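Local coordinates for glutamine amidotransferase type-2 domain-containing protein (Pseudomonas aeruginosa PAO1, PDB 1TE5) that probably acts as a class-II glutamine amidotransferase, taking the amide nitrogen of glutamine as ammonia for transfer to an acceptor that has not been identified, at residues L188-R193 / T236-G241; L180-S185 / E242-W247; A9-D14 / E214-D219. All blocks are in the same frame, centred on the assembly; numbering follows the deposited sequence.

Contact 1 of 3, residues L188-R193 / T236-G241; sequences LAYITR and TLQQSG
Thr236 pairs with Tyr190 through both backbone groups: Thr236 N donates to Tyr190 O at 2.9 Å, and Tyr190 N returns a bond to Thr236 O. The side chains of this hydrogen-bonded pair leave the same face and run side by side. Tyr190 CG sits between its backbone N and carbonyl carbon (chi1 63°). The ring lies alongside Thr236, whose CB packs over one face as a CH-pi contact, 3.9 Å from the centroid of the Tyr190 ring and shifted toward the rim. Thr236 CG2 goes further out and meets Tyr190 OH at 3.4 Å.

One residue on, Leu237 turns to the other face. It belongs to a non-hydrogen-bonded pair with Ala189, and its branch CD2 touches Ala189 CB at 3.6 Å.

Gln238 returns to the Tyr190 face. Its N donates to Leu188 O at 3.0 Å, while a water is interposed between Leu188 N and Gln238 O, accepting from the first and donating to the second. The Gln238 chain is extended beyond CG and crosses the tyrosine at about a right angle. CG lies in the ring plane at the edge, OE1 comes to 3.4 Å from Tyr190 CD2, and OE1 also packs against Leu188 CD2 at 3.6 Å. Ring and amide planes stand 63° apart.

Past Gln238 the chain leaves Leu188-Arg193; Ser240 OG bonds to Arg165 and to Ser185 O, and Gly241 joins its backbone to Cys184.

On its other side 188-193 bonds to 220-225; strand 236-238 is the outermost of the seven-stranded antiparallel sheet within the chain. Tyr190 meets Trp246 of the second sheet edge-to-face, as befits the stacked sheets of the Ntn-hydrolase alpha-beta-beta-alpha sandwich.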
loop_
_atom_site.group_PDB
_atom_site.type_symbol
_atom_site.label_atom_id
_atom_site.label_comp_id
_atom_site.label_asym_id
_atom_site.label_seq_id
_atom_site.Cartn_x
_atom_site.Cartn_y
_atom_site.Cartn_z
ATOM N N LEU A 188 -5.560 -10.904 -23.740
ATOM C CA LEU A 188 -5.635 -9.575 -23.152
ATOM C C LEU A 188 -6.328 -8.728 -24.213
ATOM O O LEU A 188 -6.244 -9.027 -25.398
ATOM C CB LEU A 188 -4.223 -9.047 -22.882
ATOM C CG LEU A 188 -4.097 -7.825 -21.979
ATOM C CD1 LEU A 188 -4.572 -8.178 -20.574
ATOM C CD2 LEU A 188 -2.654 -7.365 -21.966
ATOM N N ALA A 189 -7.032 -7.690 -23.797
ATOM C CA ALA A 189 -7.732 -6.843 -24.746
ATOM C C ALA A 189 -7.816 -5.416 -24.223
ATOM O O ALA A 189 -7.519 -5.157 -23.052
ATOM C CB ALA A 189 -9.135 -7.400 -24.985
ATOM N N TYR A 190 -8.238 -4.488 -25.079
ATOM C CA TYR A 190 -8.363 -3.095 -24.668
ATOM C C TYR A 190 -9.352 -2.312 -25.517
ATOM O O TYR A 190 -9.800 -2.778 -26.561
ATOM C CB TYR A 190 -6.991 -2.403 -24.699
ATOM C CG TYR A 190 -6.349 -2.320 -26.074
ATOM C CD1 TYR A 190 -6.639 -1.258 -26.940
ATOM C CD2 TYR A 190 -5.437 -3.290 -26.502
ATOM C CE1 TYR A 190 -6.037 -1.165 -28.199
ATOM C CE2 TYR A 190 -4.827 -3.202 -27.761
ATOM C CZ TYR A 190 -5.132 -2.137 -28.601
ATOM O OH TYR A 190 -4.523 -2.045 -29.837
ATOM N N ILE A 191 -9.723 -1.135 -25.032
ATOM C CA ILE A 191 -10.618 -0.253 -25.762
ATOM C C ILE A 191 -10.380 1.197 -25.351
ATOM O O ILE A 191 -10.445 1.535 -24.167
ATOM C CB ILE A 191 -12.113 -0.623 -25.583
ATOM C CG1 ILE A 191 -12.975 0.278 -26.475
ATOM C CG2 ILE A 191 -12.544 -0.478 -24.123
ATOM C CD1 ILE A 191 -14.424 -0.113 -26.516
ATOM N N THR A 192 -10.084 2.041 -26.333
ATOM C CA THR A 192 -9.831 3.448 -26.075
ATOM C C THR A 192 -11.099 4.227 -26.345
ATOM O O THR A 192 -11.742 4.030 -27.373
ATOM C CB THR A 192 -8.735 3.996 -26.991
ATOM O OG1 THR A 192 -7.602 3.122 -26.967
ATOM C CG2 THR A 192 -8.309 5.383 -26.537
ATOM N N ARG A 193 -11.451 5.120 -25.432
ATOM C CA ARG A 193 -12.644 5.933 -25.578
ATOM C C ARG A 193 -12.216 7.388 -25.654
ATOM O O ARG A 193 -11.510 7.875 -24.779
ATOM C CB ARG A 193 -13.579 5.693 -24.390
ATOM C CG ARG A 193 -14.102 4.255 -24.321
ATOM C CD ARG A 193 -14.619 3.884 -22.939
ATOM N NE ARG A 193 -15.753 4.701 -22.514
ATOM C CZ ARG A 193 -15.769 5.444 -21.409
ATOM N NH1 ARG A 193 -16.851 6.151 -21.098
ATOM N NH2 ARG A 193 -14.702 5.498 -20.619
ATOM N N THR A 236 -10.124 -4.179 -29.095
ATOM C CA THR A 236 -9.064 -4.776 -29.879
ATOM C C THR A 236 -8.499 -5.946 -29.074
ATOM O O THR A 236 -8.241 -5.817 -27.874
ATOM C CB THR A 236 -7.967 -3.741 -30.163
ATOM O OG1 THR A 236 -8.508 -2.681 -30.963
ATOM C CG2 THR A 236 -6.805 -4.375 -30.888
ATOM N N LEU A 237 -8.363 -7.104 -29.715
ATOM C CA LEU A 237 -7.824 -8.278 -29.045
ATOM C C LEU A 237 -6.329 -8.440 -29.312
ATOM O O LEU A 237 -5.869 -8.341 -30.454
ATOM C CB LEU A 237 -8.582 -9.538 -29.470
ATOM C CG LEU A 237 -10.102 -9.561 -29.243
ATOM C CD1 LEU A 237 -10.680 -10.899 -29.670
ATOM C CD2 LEU A 237 -10.424 -9.303 -27.791
ATOM N N GLN A 238 -5.568 -8.631 -28.245
ATOM C CA GLN A 238 -4.130 -8.810 -28.347
ATOM C C GLN A 238 -3.768 -10.284 -28.522
ATOM O O GLN A 238 -4.428 -11.173 -27.972
ATOM C CB GLN A 238 -3.423 -8.248 -27.108
ATOM C CG GLN A 238 -3.482 -6.736 -26.962
ATOM C CD GLN A 238 -2.714 -6.236 -25.751
ATOM O OE1 GLN A 238 -3.227 -5.440 -24.969
ATOM N NE2 GLN A 238 -1.479 -6.697 -25.595
ATOM N N GLN A 239 -2.725 -10.529 -29.312
ATOM C CA GLN A 239 -2.225 -11.878 -29.580
ATOM C C GLN A 239 -1.003 -12.174 -28.709
ATOM O O GLN A 239 -0.407 -11.274 -28.119
ATOM C CB GLN A 239 -1.801 -11.993 -31.044
ATOM C CG GLN A 239 -2.809 -11.473 -32.049
ATOM C CD GLN A 239 -2.142 -10.992 -33.326
ATOM O OE1 GLN A 239 -2.522 -9.960 -33.888
ATOM N NE2 GLN A 239 -1.121 -11.720 -33.777
ATOM N N SER A 240 -0.603 -13.436 -28.696
ATOM C CA SER A 240 0.551 -13.871 -27.930
ATOM C C SER A 240 1.815 -13.138 -28.391
ATOM O O SER A 240 2.092 -13.051 -29.594
ATOM C CB SER A 240 0.719 -15.385 -28.090
ATOM O OG SER A 240 1.781 -15.900 -27.306
ATOM N N GLY A 241 2.553 -12.585 -27.429
ATOM C CA GLY A 241 3.793 -11.879 -27.725
ATOM C C GLY A 241 3.668 -10.380 -27.910
ATOM O O GLY A 241 4.681 -9.671 -27.994
HETATM O O HOH W 1 -6.533 -11.756 -26.536
#

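Contact 2 of 3, residues L180-S185 / E242-W247; sequences LFTFCS and EWVLWW
Trp246 and Thr182 meet across the strands on the face that Leu180 and Val244 share. Trp246 CG stands anti to its carbonyl carbon (chi1 -62°), and the indole presents an edge to the partner strand: CD1 comes to 3.4 Å from Leu180 O, which lies in the ring plane, and to 3.8 Å from Thr182 CG2. On one indole face sits CG1 of Val244, from two residues earlier in the same strand. Thr182 OG1 lies between its backbone N and carbonyl carbon (chi1 74°), close to the CB of Val244, and a water joins it to the indole: the water accepts from Trp246 NE1 at 2.7 Å and is 2.8 Å from Thr182 OG1. The indole N-H is thus satisfied within a buried layer.

Backbone bonds pair Leu180 with Trp246 and Thr182 with Val244 in antiparallel register, with one more from Cys184 N to Glu242 O. Strands 180-183 and 243-247 lie side by side between 171-175 and 250-253 in the six-stranded sheet of the Ntn-hydrolase sandwich. The Trp246 face looks toward 220-225 of the other sheet; Phe183 and Leu245, on the reverse, pack against helix 150-165.

That reverse face is hydrophobic. The side chains of Phe181 and Phe183 both cross that of Trp243 obliquely. Phe181 CE2 reaches Trp243 CB at 3.9 Å, and Phe183 CD1 reaches the same carbon at 4.0 Å, so the Trp243 methylene is shared by two rings while its indole extends away from 180-185. Leu245 crosses Phe181 at about a right angle, its CD1 near the plane of the phenyl ring at the edge and 3.9 Å from Phe181 CB.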
loop_
_atom_site.group_PDB
_atom_site.type_symbol
_atom_site.label_atom_id
_atom_site.label_comp_id
_atom_site.label_asym_id
_atom_site.label_seq_id
_atom_site.Cartn_x
_atom_site.Cartn_y
_atom_site.Cartn_z
ATOM N N LEU A 180 1.731 2.646 -18.625
ATOM C CA LEU A 180 1.189 1.367 -18.228
ATOM C C LEU A 180 1.614 0.370 -19.277
ATOM O O LEU A 180 1.119 0.398 -20.397
ATOM C CB LEU A 180 -0.339 1.455 -18.143
ATOM C CG LEU A 180 -1.181 0.218 -17.825
ATOM C CD1 LEU A 180 -0.499 -0.670 -16.822
ATOM C CD2 LEU A 180 -2.517 0.681 -17.292
ATOM N N PHE A 181 2.588 -0.458 -18.931
ATOM C CA PHE A 181 3.100 -1.480 -19.824
ATOM C C PHE A 181 2.176 -2.693 -19.799
ATOM O O PHE A 181 1.792 -3.182 -18.741
ATOM C CB PHE A 181 4.512 -1.877 -19.404
ATOM C CG PHE A 181 5.136 -2.934 -20.269
ATOM C CD1 PHE A 181 5.385 -4.203 -19.762
ATOM C CD2 PHE A 181 5.504 -2.653 -21.576
ATOM C CE1 PHE A 181 5.992 -5.176 -20.540
ATOM C CE2 PHE A 181 6.114 -3.625 -22.367
ATOM C CZ PHE A 181 6.357 -4.888 -21.845
ATOM N N THR A 182 1.808 -3.205 -20.981
ATOM C CA THR A 182 0.998 -4.441 -21.044
ATOM C C THR A 182 1.774 -5.468 -21.868
ATOM O O THR A 182 2.573 -5.145 -22.755
ATOM C CB THR A 182 -0.404 -4.317 -21.705
ATOM O OG1 THR A 182 -0.283 -4.199 -23.127
ATOM C CG2 THR A 182 -1.110 -3.132 -21.180
ATOM N N PHE A 183 1.552 -6.710 -21.540
ATOM C CA PHE A 183 2.172 -7.849 -22.214
ATOM C C PHE A 183 1.165 -8.985 -22.271
ATOM O O PHE A 183 0.606 -9.381 -21.248
ATOM C CB PHE A 183 3.446 -8.323 -21.506
ATOM C CG PHE A 183 4.203 -9.386 -22.269
ATOM C CD1 PHE A 183 5.100 -9.031 -23.270
ATOM C CD2 PHE A 183 4.002 -10.740 -22.005
ATOM C CE1 PHE A 183 5.777 -10.004 -23.993
ATOM C CE2 PHE A 183 4.676 -11.716 -22.722
ATOM C CZ PHE A 183 5.563 -11.348 -23.717
ATOM N N CYS A 184 0.942 -9.513 -23.468
ATOM C CA CYS A 184 -0.001 -10.601 -23.662
ATOM C C CYS A 184 0.688 -11.898 -24.052
ATOM O O CYS A 184 1.593 -11.910 -24.886
ATOM C CB CYS A 184 -1.010 -10.211 -24.731
ATOM S SG CYS A 184 -2.027 -11.563 -25.307
ATOM N N SER A 185 0.269 -12.987 -23.422
ATOM C CA SER A 185 0.825 -14.309 -23.697
ATOM C C SER A 185 -0.327 -15.233 -24.083
ATOM O O SER A 185 -0.239 -16.004 -25.044
ATOM C CB SER A 185 1.525 -14.855 -22.451
ATOM O OG SER A 185 2.873 -15.193 -22.720
ATOM N N GLU A 242 2.434 -9.897 -27.989
ATOM C CA GLU A 242 2.184 -8.476 -28.182
ATOM C C GLU A 242 2.191 -7.653 -26.901
ATOM O O GLU A 242 1.527 -7.982 -25.915
ATOM C CB GLU A 242 0.873 -8.255 -28.936
ATOM C CG GLU A 242 0.786 -9.045 -30.235
ATOM C CD GLU A 242 -0.329 -8.571 -31.149
ATOM O OE1 GLU A 242 -1.307 -7.970 -30.652
ATOM O OE2 GLU A 242 -0.220 -8.801 -32.375
ATOM N N TRP A 243 2.963 -6.579 -26.938
ATOM C CA TRP A 243 3.075 -5.670 -25.819
ATOM C C TRP A 243 2.646 -4.300 -26.295
ATOM O O TRP A 243 2.666 -4.018 -27.487
ATOM C CB TRP A 243 4.520 -5.628 -25.314
ATOM C CG TRP A 243 5.543 -5.259 -26.366
ATOM C CD1 TRP A 243 6.262 -6.121 -27.150
ATOM C CD2 TRP A 243 5.982 -3.939 -26.720
ATOM N NE1 TRP A 243 7.120 -5.423 -27.962
ATOM C CE2 TRP A 243 6.965 -4.081 -27.722
ATOM C CE3 TRP A 243 5.633 -2.650 -26.289
ATOM C CZ2 TRP A 243 7.615 -2.977 -28.296
ATOM C CZ3 TRP A 243 6.280 -1.552 -26.862
ATOM C CH2 TRP A 243 7.255 -1.725 -27.856
ATOM N N VAL A 244 2.212 -3.459 -25.369
ATOM C CA VAL A 244 1.793 -2.108 -25.700
ATOM C C VAL A 244 2.187 -1.213 -24.539
ATOM O O VAL A 244 2.146 -1.632 -23.384
ATOM C CB VAL A 244 0.256 -2.000 -25.918
ATOM C CG1 VAL A 244 -0.122 -0.575 -26.244
ATOM C CG2 VAL A 244 -0.201 -2.905 -27.054
ATOM N N LEU A 245 2.674 -0.020 -24.848
ATOM C CA LEU A 245 3.034 0.917 -23.803
ATOM C C LEU A 245 2.034 2.042 -23.908
ATOM O O LEU A 245 1.883 2.664 -24.970
ATOM C CB LEU A 245 4.460 1.450 -23.969
ATOM C CG LEU A 245 4.968 2.251 -22.762
ATOM C CD1 LEU A 245 4.904 1.401 -21.500
ATOM C CD2 LEU A 245 6.385 2.723 -23.010
ATOM N N TRP A 246 1.308 2.242 -22.815
ATOM C CA TRP A 246 0.296 3.270 -22.720
ATOM C C TRP A 246 0.808 4.401 -21.863
ATOM O O TRP A 246 1.743 4.234 -21.085
ATOM C CB TRP A 246 -0.969 2.703 -22.072
ATOM C CG TRP A 246 -1.588 1.622 -22.853
ATOM C CD1 TRP A 246 -1.374 0.282 -22.717
ATOM C CD2 TRP A 246 -2.516 1.778 -23.924
ATOM N NE1 TRP A 246 -2.112 -0.408 -23.643
ATOM C CE2 TRP A 246 -2.826 0.487 -24.398
ATOM C CE3 TRP A 246 -3.118 2.888 -24.535
ATOM C CZ2 TRP A 246 -3.720 0.269 -25.462
ATOM C CZ3 TRP A 246 -4.008 2.672 -25.593
ATOM C CH2 TRP A 246 -4.299 1.370 -26.043
ATOM N N TRP A 247 0.190 5.558 -22.036
ATOM C CA TRP A 247 0.511 6.754 -21.282
ATOM C C TRP A 247 -0.491 7.776 -21.780
ATOM O O TRP A 247 -0.556 8.048 -22.985
ATOM C CB TRP A 247 1.953 7.214 -21.550
ATOM C CG TRP A 247 2.456 8.225 -20.557
ATOM C CD1 TRP A 247 1.720 8.887 -19.615
ATOM C CD2 TRP A 247 3.806 8.674 -20.392
ATOM N NE1 TRP A 247 2.525 9.716 -18.873
ATOM C CE2 TRP A 247 3.810 9.607 -19.333
ATOM C CE3 TRP A 247 5.012 8.380 -21.040
ATOM C CZ2 TRP A 247 4.976 10.245 -18.901
ATOM C CZ3 TRP A 247 6.169 9.011 -20.608
ATOM C CH2 TRP A 247 6.142 9.936 -19.552
HETATM O O HOH W 2 -2.563 -3.006 -24.188
#

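Contact 3 of 3, residues A9-D14 / E214-D219; sequences ANVPTD and ETTPDD
Two flat groups carry this contact, the amide of Asn10 and the carboxylate of Asp219. Over one face of the carboxylate lies a methyl of Val11: CG2 stands 3.6 Å from Asp219 CG and 3.5 Å from Asp219 OD1, the two side chains crossing at about a right angle. The opposite face takes backbone N-H groups of the loop itself. Thr215 N donates to Asp219 OD1 at 2.7 Å and Thr216 N to Asp219 OD2, each coming from well above the plane, roughly 50° out of it. Thr216 OG1 donates to Asp219 OD2 as well, at 2.7 Å and nearly along the C-O axis. Three donors therefore grip the acid and fix its rotation; so many would be expected to favour the charged form.

The Asn10 amide is held at both its polar atoms. Its ND2 donates to Asp218 O at 3.1 Å, in the plane of that carbonyl but tilted 17° from its own amide plane. Asn10 OD1 accepts from Val220 N, the residue after the loop, and also passes 3.6 Å from Asp219 CA. Asn10 CG lies between its backbone N and carbonyl carbon (chi1 65°), and the amide reaches the loop from the corner that the chain turns at Asn10 and Val11.

Within the loop Thr216 OG1 accepts from Asp218 N, an ST turn. Asp219 also bonds through its backbone to Ala195. The arrangement is a type I beta turn, Thr216 to Asp219, with the ST turn inside it, at the surface, leading into strand 220-225 and docked on the corner by which 4-9 of one sheet passes to 12-19 of another.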
loop_
_atom_site.group_PDB
_atom_site.type_symbol
_atom_site.label_atom_id
_atom_site.label_comp_id
_atom_site.label_asym_id
_atom_site.label_seq_id
_atom_site.Cartn_x
_atom_site.Cartn_y
_atom_site.Cartn_z
ATOM N N ALA A 9 -5.404 6.935 -18.469
ATOM C CA ALA A 9 -6.189 8.078 -18.922
ATOM C C ALA A 9 -5.330 9.338 -18.941
ATOM O O ALA A 9 -4.234 9.360 -18.359
ATOM C CB ALA A 9 -7.383 8.278 -18.009
ATOM N N ASN A 10 -5.812 10.382 -19.615
ATOM C CA ASN A 10 -5.071 11.639 -19.679
ATOM C C ASN A 10 -5.591 12.739 -18.747
ATOM O O ASN A 10 -5.113 13.872 -18.784
ATOM C CB ASN A 10 -4.905 12.133 -21.125
ATOM C CG ASN A 10 -6.214 12.504 -21.788
ATOM O OD1 ASN A 10 -7.273 12.497 -21.170
ATOM N ND2 ASN A 10 -6.134 12.870 -23.061
ATOM N N VAL A 11 -6.537 12.359 -17.892
ATOM C CA VAL A 11 -7.137 13.231 -16.891
ATOM C C VAL A 11 -7.560 12.297 -15.770
ATOM O O VAL A 11 -7.765 11.109 -16.011
ATOM C CB VAL A 11 -8.412 13.936 -17.411
ATOM C CG1 VAL A 11 -8.054 15.067 -18.324
ATOM C CG2 VAL A 11 -9.324 12.944 -18.114
ATOM N N PRO A 12 -7.594 12.783 -14.518
ATOM C CA PRO A 12 -8.017 11.882 -13.433
ATOM C C PRO A 12 -9.505 11.510 -13.611
ATOM O O PRO A 12 -10.381 12.359 -13.457
ATOM C CB PRO A 12 -7.785 12.738 -12.183
ATOM C CG PRO A 12 -6.648 13.641 -12.596
ATOM C CD PRO A 12 -7.071 14.049 -13.976
ATOM N N THR A 13 -9.784 10.249 -13.932
ATOM C CA THR A 13 -11.168 9.819 -14.162
ATOM C C THR A 13 -11.746 8.892 -13.094
ATOM O O THR A 13 -11.021 8.145 -12.429
ATOM C CB THR A 13 -11.392 9.177 -15.583
ATOM O OG1 THR A 13 -11.243 7.755 -15.527
ATOM C CG2 THR A 13 -10.412 9.734 -16.596
ATOM N N ASP A 14 -13.063 8.986 -12.920
ATOM C CA ASP A 14 -13.797 8.174 -11.952
ATOM C C ASP A 14 -13.922 6.715 -12.368
ATOM O O ASP A 14 -14.112 6.412 -13.549
ATOM C CB ASP A 14 -15.201 8.741 -11.753
ATOM C CG ASP A 14 -15.197 10.071 -11.045
ATOM O OD1 ASP A 14 -14.623 10.153 -9.935
ATOM O OD2 ASP A 14 -15.779 11.030 -11.597
ATOM N N GLU A 214 -17.400 12.410 -20.132
ATOM C CA GLU A 214 -16.124 13.114 -20.220
ATOM C C GLU A 214 -16.011 14.348 -19.329
ATOM O O GLU A 214 -16.977 15.093 -19.140
ATOM C CB GLU A 214 -15.808 13.488 -21.668
ATOM C CG GLU A 214 -16.578 14.699 -22.216
ATOM C CD GLU A 214 -17.997 14.382 -22.661
ATOM O OE1 GLU A 214 -18.829 15.321 -22.685
ATOM O OE2 GLU A 214 -18.272 13.211 -23.012
ATOM N N THR A 215 -14.805 14.556 -18.808
ATOM C CA THR A 215 -14.467 15.677 -17.929
ATOM C C THR A 215 -14.217 16.928 -18.770
ATOM O O THR A 215 -14.648 18.032 -18.416
ATOM C CB THR A 215 -13.169 15.378 -17.151
ATOM O OG1 THR A 215 -13.300 14.133 -16.456
ATOM C CG2 THR A 215 -12.858 16.492 -16.161
ATOM N N THR A 216 -13.446 16.747 -19.842
ATOM C CA THR A 216 -13.088 17.816 -20.777
ATOM C C THR A 216 -13.314 17.287 -22.194
ATOM O O THR A 216 -13.477 16.079 -22.402
ATOM C CB THR A 216 -11.584 18.218 -20.667
ATOM O OG1 THR A 216 -10.777 17.306 -21.421
ATOM C CG2 THR A 216 -11.102 18.198 -19.236
ATOM N N PRO A 217 -13.350 18.182 -23.188
ATOM C CA PRO A 217 -13.559 17.732 -24.568
ATOM C C PRO A 217 -12.341 17.041 -25.184
ATOM O O PRO A 217 -12.358 16.674 -26.362
ATOM C CB PRO A 217 -13.901 19.028 -25.295
ATOM C CG PRO A 217 -13.136 20.048 -24.533
ATOM C CD PRO A 217 -13.380 19.650 -23.102
ATOM N N ASP A 218 -11.291 16.866 -24.383
ATOM C CA ASP A 218 -10.066 16.224 -24.850
ATOM C C ASP A 218 -9.724 14.954 -24.086
ATOM O O ASP A 218 -8.589 14.495 -24.133
ATOM C CB ASP A 218 -8.884 17.195 -24.762
ATOM C CG ASP A 218 -9.192 18.547 -25.366
ATOM O OD1 ASP A 218 -9.254 19.535 -24.605
ATOM O OD2 ASP A 218 -9.379 18.610 -26.599
ATOM N N ASP A 219 -10.702 14.382 -23.393
ATOM C CA ASP A 219 -10.472 13.157 -22.639
ATOM C C ASP A 219 -10.165 11.936 -23.509
ATOM O O ASP A 219 -10.726 11.751 -24.592
ATOM C CB ASP A 219 -11.685 12.826 -21.773
ATOM C CG ASP A 219 -11.804 13.715 -20.560
ATOM O OD1 ASP A 219 -12.506 13.307 -19.612
ATOM O OD2 ASP A 219 -11.203 14.809 -20.539
#

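Contacts 1 and 2 are neighbours, their centres about 9 Å apart, and contact 1 is nested along the chain inside the loop that contact 2 closes. Strand 180-183 leads into 188-194 and 236-238 into 243-247, so the same two chain excursions pair first in one sheet and then in the other. Contact 2 is the buried one, rich in aromatic side chains; contact 1, at a sheet edge, is partly buried and mixes polar with apolar groups. Contact 3, its centre about 21 Å from either, lies at the surface. There one amide-to-carbonyl hydrogen bond and a methyl against a carboxylate join the segments, without backbone pairing, yet 214-219 feeds strand 220-225, which flanks 188-194.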